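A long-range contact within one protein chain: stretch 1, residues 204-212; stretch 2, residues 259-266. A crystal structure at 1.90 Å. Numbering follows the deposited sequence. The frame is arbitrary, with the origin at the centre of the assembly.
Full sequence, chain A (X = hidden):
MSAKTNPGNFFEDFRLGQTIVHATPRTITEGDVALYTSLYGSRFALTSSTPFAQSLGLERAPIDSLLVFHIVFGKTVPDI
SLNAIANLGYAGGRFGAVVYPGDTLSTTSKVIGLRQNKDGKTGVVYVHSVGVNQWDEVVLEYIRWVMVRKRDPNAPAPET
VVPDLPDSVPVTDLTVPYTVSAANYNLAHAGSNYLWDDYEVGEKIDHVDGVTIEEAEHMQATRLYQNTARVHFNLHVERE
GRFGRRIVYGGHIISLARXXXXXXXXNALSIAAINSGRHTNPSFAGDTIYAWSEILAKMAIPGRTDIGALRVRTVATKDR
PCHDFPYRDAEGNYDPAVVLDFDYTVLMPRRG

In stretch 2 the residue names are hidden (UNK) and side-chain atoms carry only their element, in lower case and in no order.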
# COMPACT_ATOMS: atom_id res chain seq x y z
N LYS A 204 11.20 -16.66 28.90
CA LYS A 204 11.47 -16.49 27.50
C LYS A 204 10.31 -17.00 26.68
O LYS A 204 9.74 -18.00 27.00
CB LYS A 204 12.74 -17.18 27.08
CG LYS A 204 13.94 -16.68 27.83
CD LYS A 204 15.21 -17.09 27.14
CE LYS A 204 16.27 -17.39 28.17
NZ LYS A 204 17.53 -16.79 27.72
N ILE A 205 9.97 -16.26 25.64
CA ILE A 205 8.79 -16.53 24.82
C ILE A 205 9.17 -16.66 23.34
O ILE A 205 9.65 -15.71 22.72
CB ILE A 205 7.77 -15.39 24.96
CG1 ILE A 205 7.44 -15.17 26.44
CG2 ILE A 205 6.51 -15.70 24.15
CD1 ILE A 205 6.68 -13.88 26.70
N ASP A 206 8.93 -17.85 22.78
CA ASP A 206 9.17 -18.11 21.36
C ASP A 206 7.93 -17.66 20.59
O ASP A 206 6.86 -18.23 20.80
CB ASP A 206 9.43 -19.60 21.17
CG ASP A 206 9.78 -19.98 19.73
OD1 ASP A 206 9.63 -19.16 18.81
OD2 ASP A 206 10.20 -21.14 19.53
N HIS A 207 8.06 -16.65 19.72
CA HIS A 207 6.89 -16.13 18.99
C HIS A 207 6.47 -16.98 17.81
O HIS A 207 5.43 -16.71 17.19
CB HIS A 207 7.09 -14.67 18.60
CG HIS A 207 7.32 -13.78 19.79
ND1 HIS A 207 6.45 -13.71 20.82
CD2 HIS A 207 8.38 -12.94 20.11
CE1 HIS A 207 6.92 -12.86 21.75
NE2 HIS A 207 8.10 -12.39 21.32
N VAL A 208 7.28 -18.01 17.51
CA VAL A 208 6.94 -19.08 16.57
C VAL A 208 6.97 -18.66 15.09
O VAL A 208 7.75 -19.22 14.30
CB VAL A 208 5.59 -19.79 16.92
CG1 VAL A 208 5.28 -20.89 15.92
CG2 VAL A 208 5.63 -20.38 18.34
N ASP A 209 6.13 -17.70 14.70
CA ASP A 209 5.97 -17.36 13.28
C ASP A 209 7.24 -16.78 12.64
O ASP A 209 8.00 -16.04 13.27
CB ASP A 209 4.81 -16.38 13.08
CG ASP A 209 3.48 -16.92 13.59
OD1 ASP A 209 3.26 -16.95 14.83
OD2 ASP A 209 2.63 -17.29 12.76
N GLY A 210 7.45 -17.11 11.37
CA GLY A 210 8.49 -16.48 10.56
C GLY A 210 7.89 -15.79 9.34
O GLY A 210 6.96 -16.32 8.73
N VAL A 211 8.43 -14.62 8.98
CA VAL A 211 7.94 -13.88 7.81
C VAL A 211 9.08 -13.45 6.90
O VAL A 211 10.11 -12.94 7.35
CB VAL A 211 7.06 -12.65 8.19
CG1 VAL A 211 5.80 -13.12 8.92
CG2 VAL A 211 7.83 -11.62 9.02
N THR A 212 8.88 -13.67 5.60
CA THR A 212 9.92 -13.38 4.61
C THR A 212 9.78 -11.95 4.08
O THR A 212 8.69 -11.51 3.74
CB THR A 212 9.87 -14.41 3.47
OG1 THR A 212 9.95 -15.71 4.04
CG2 THR A 212 11.03 -14.22 2.48
N UNK A 259 5.33 -6.95 15.64
CA UNK A 259 4.16 -7.62 15.10
C UNK A 259 4.15 -9.11 15.50
O UNK A 259 3.16 -9.59 16.04
o UNK A 259 2.90 -8.08 13.14
c UNK A 259 4.08 -7.46 13.59
N UNK A 260 5.25 -9.81 15.25
CA UNK A 260 5.38 -11.21 15.63
C UNK A 260 5.19 -11.45 17.13
O UNK A 260 4.63 -12.49 17.55
c UNK A 260 6.26 -12.83 13.04
c UNK A 260 7.13 -11.80 13.77
c UNK A 260 8.61 -12.12 13.62
c UNK A 260 6.77 -11.72 15.25
N UNK A 261 5.66 -10.51 17.95
CA UNK A 261 5.52 -10.61 19.41
C UNK A 261 4.05 -10.70 19.88
O UNK A 261 3.81 -11.15 21.01
c UNK A 261 6.23 -9.45 20.12
o UNK A 261 5.38 -8.30 20.21
N UNK A 262 3.10 -10.29 19.03
CA UNK A 262 1.66 -10.46 19.34
C UNK A 262 1.35 -11.89 19.79
O UNK A 262 0.51 -12.11 20.66
c UNK A 262 -1.49 -11.32 18.26
c UNK A 262 -2.75 -9.16 19.46
c UNK A 262 0.74 -10.09 18.17
c UNK A 262 -2.84 -11.40 18.59
c UNK A 262 -3.48 -10.32 19.19
c UNK A 262 -1.40 -9.10 19.13
c UNK A 262 -0.76 -10.17 18.52
N UNK A 263 2.02 -12.86 19.17
CA UNK A 263 1.91 -14.24 19.59
C UNK A 263 2.72 -14.42 20.86
O UNK A 263 3.90 -14.80 20.81
c UNK A 263 2.08 -16.65 18.80
o UNK A 263 1.23 -16.93 19.65
c UNK A 263 2.41 -15.20 18.48
n UNK A 263 2.76 -17.59 18.13
N UNK A 264 2.11 -14.10 22.01
CA UNK A 264 2.76 -14.30 23.31
C UNK A 264 2.80 -13.06 24.17
O UNK A 264 3.00 -13.15 25.39
N UNK A 265 2.63 -11.90 23.54
CA UNK A 265 2.56 -10.62 24.26
C UNK A 265 1.36 -9.77 23.82
O UNK A 265 1.46 -8.55 23.77
c UNK A 265 6.40 -9.88 24.32
c UNK A 265 5.08 -10.39 24.87
c UNK A 265 3.88 -9.85 24.08
c UNK A 265 4.94 -10.08 26.37
N UNK A 266 0.24 -10.42 23.53
CA UNK A 266 -0.95 -9.74 22.98
C UNK A 266 -1.46 -8.58 23.84
O UNK A 266 -1.95 -7.58 23.30
c UNK A 266 -2.07 -10.75 22.73
O HOH W 1 3.86 -14.34 15.56

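Position 259 carries one carbon and then one oxygen. The side chain stays out of reach of stretch 1. That is a serine hydroxymethyl, and the residue is S259. Its hydroxyl is hydrogen-bonded elsewhere in the structure.

Position 260 has four carbons, forked at the second. CA-to-CB points sideways, but the end of the chain comes nearer to stretch 1. One terminal carbon lies close to D209 and V211. A fork at the second carbon, rather than at the first, marks leucine. The residue is L260. Its CD2 is 3.8 Å from CB of D209 and 4.2 Å from CG1 of V211. Its backbone O is 3.5 Å from CB of H207.

Position 261 again has one carbon and one oxygen. Its CB is 3.7 Å from NE2 of H207, although CA-to-CB points away overall. The residue is S261. Its CA sits over the face of the H207 ring, 3.5 Å from the ring centroid and 6° off the normal. This is a CH-pi contact.

Position 262 has one carbon and then a ring of six carbons, with no oxygen on the ring. CA-to-CB points away, and the side chain makes no contact with stretch 1. The residue is F262.

Position 263 has two carbons, the second carrying one oxygen and one nitrogen. CA-to-CB points toward stretch 1. The side-chain nitrogen of position 263 is 3.0 Å from O of H207 and 3.4 Å from OD1 of D209. This is a short amide, so the residue is N263. Its ND2 donates to O of H207, and makes a weak hydrogen bond to OD1 of D209. Its backbone O accepts from ND1 of H207 at 2.8 Å.

Position 264 has no side-chain atoms. CG2 of I205 lies 4.1 Å from CA of position 264, in the space a CB would need. An ideal CB would lie 2.7 Å from that CG2, a clash. The phi/psi of 126/-19 would also jam a CB against the preceding carbonyl. The residue is glycine, G264. Its O is 4.0 Å from CD1 of I205.

Position 265 has four carbons, forked at the second. Their end comes nearer to stretch 1 than the sideways CA-to-CB bond suggests. One terminal carbon lies close to I205 and the other to H207. The residue is leucine, L265. CD2 of L265 is 4.2 Å from CD1 of I205, and CD1 of L265 is 4.0 Å from CE1 of H207.

Position 266 has a single side-chain carbon, out of reach of stretch 1. The residue is A266.

The contact centres on H207 and N263, whose CA atoms are 5.4 Å apart. Each side chain bonds the other residue's backbone carbonyl, which ties the two stretches together. The helix is kinked where N of N263 and N of G264 lack a bond to the turn before. Apolar pairs extend the contact: I205 with L265, and V211 with L260. Water 1 lies between D209 and L260, 2.8 Å from OD1 of D209 and 2.8 Å from O of L260. Together the two stretches bury 463 Å².

Stretch 2 (259-266) SLSFNGLA
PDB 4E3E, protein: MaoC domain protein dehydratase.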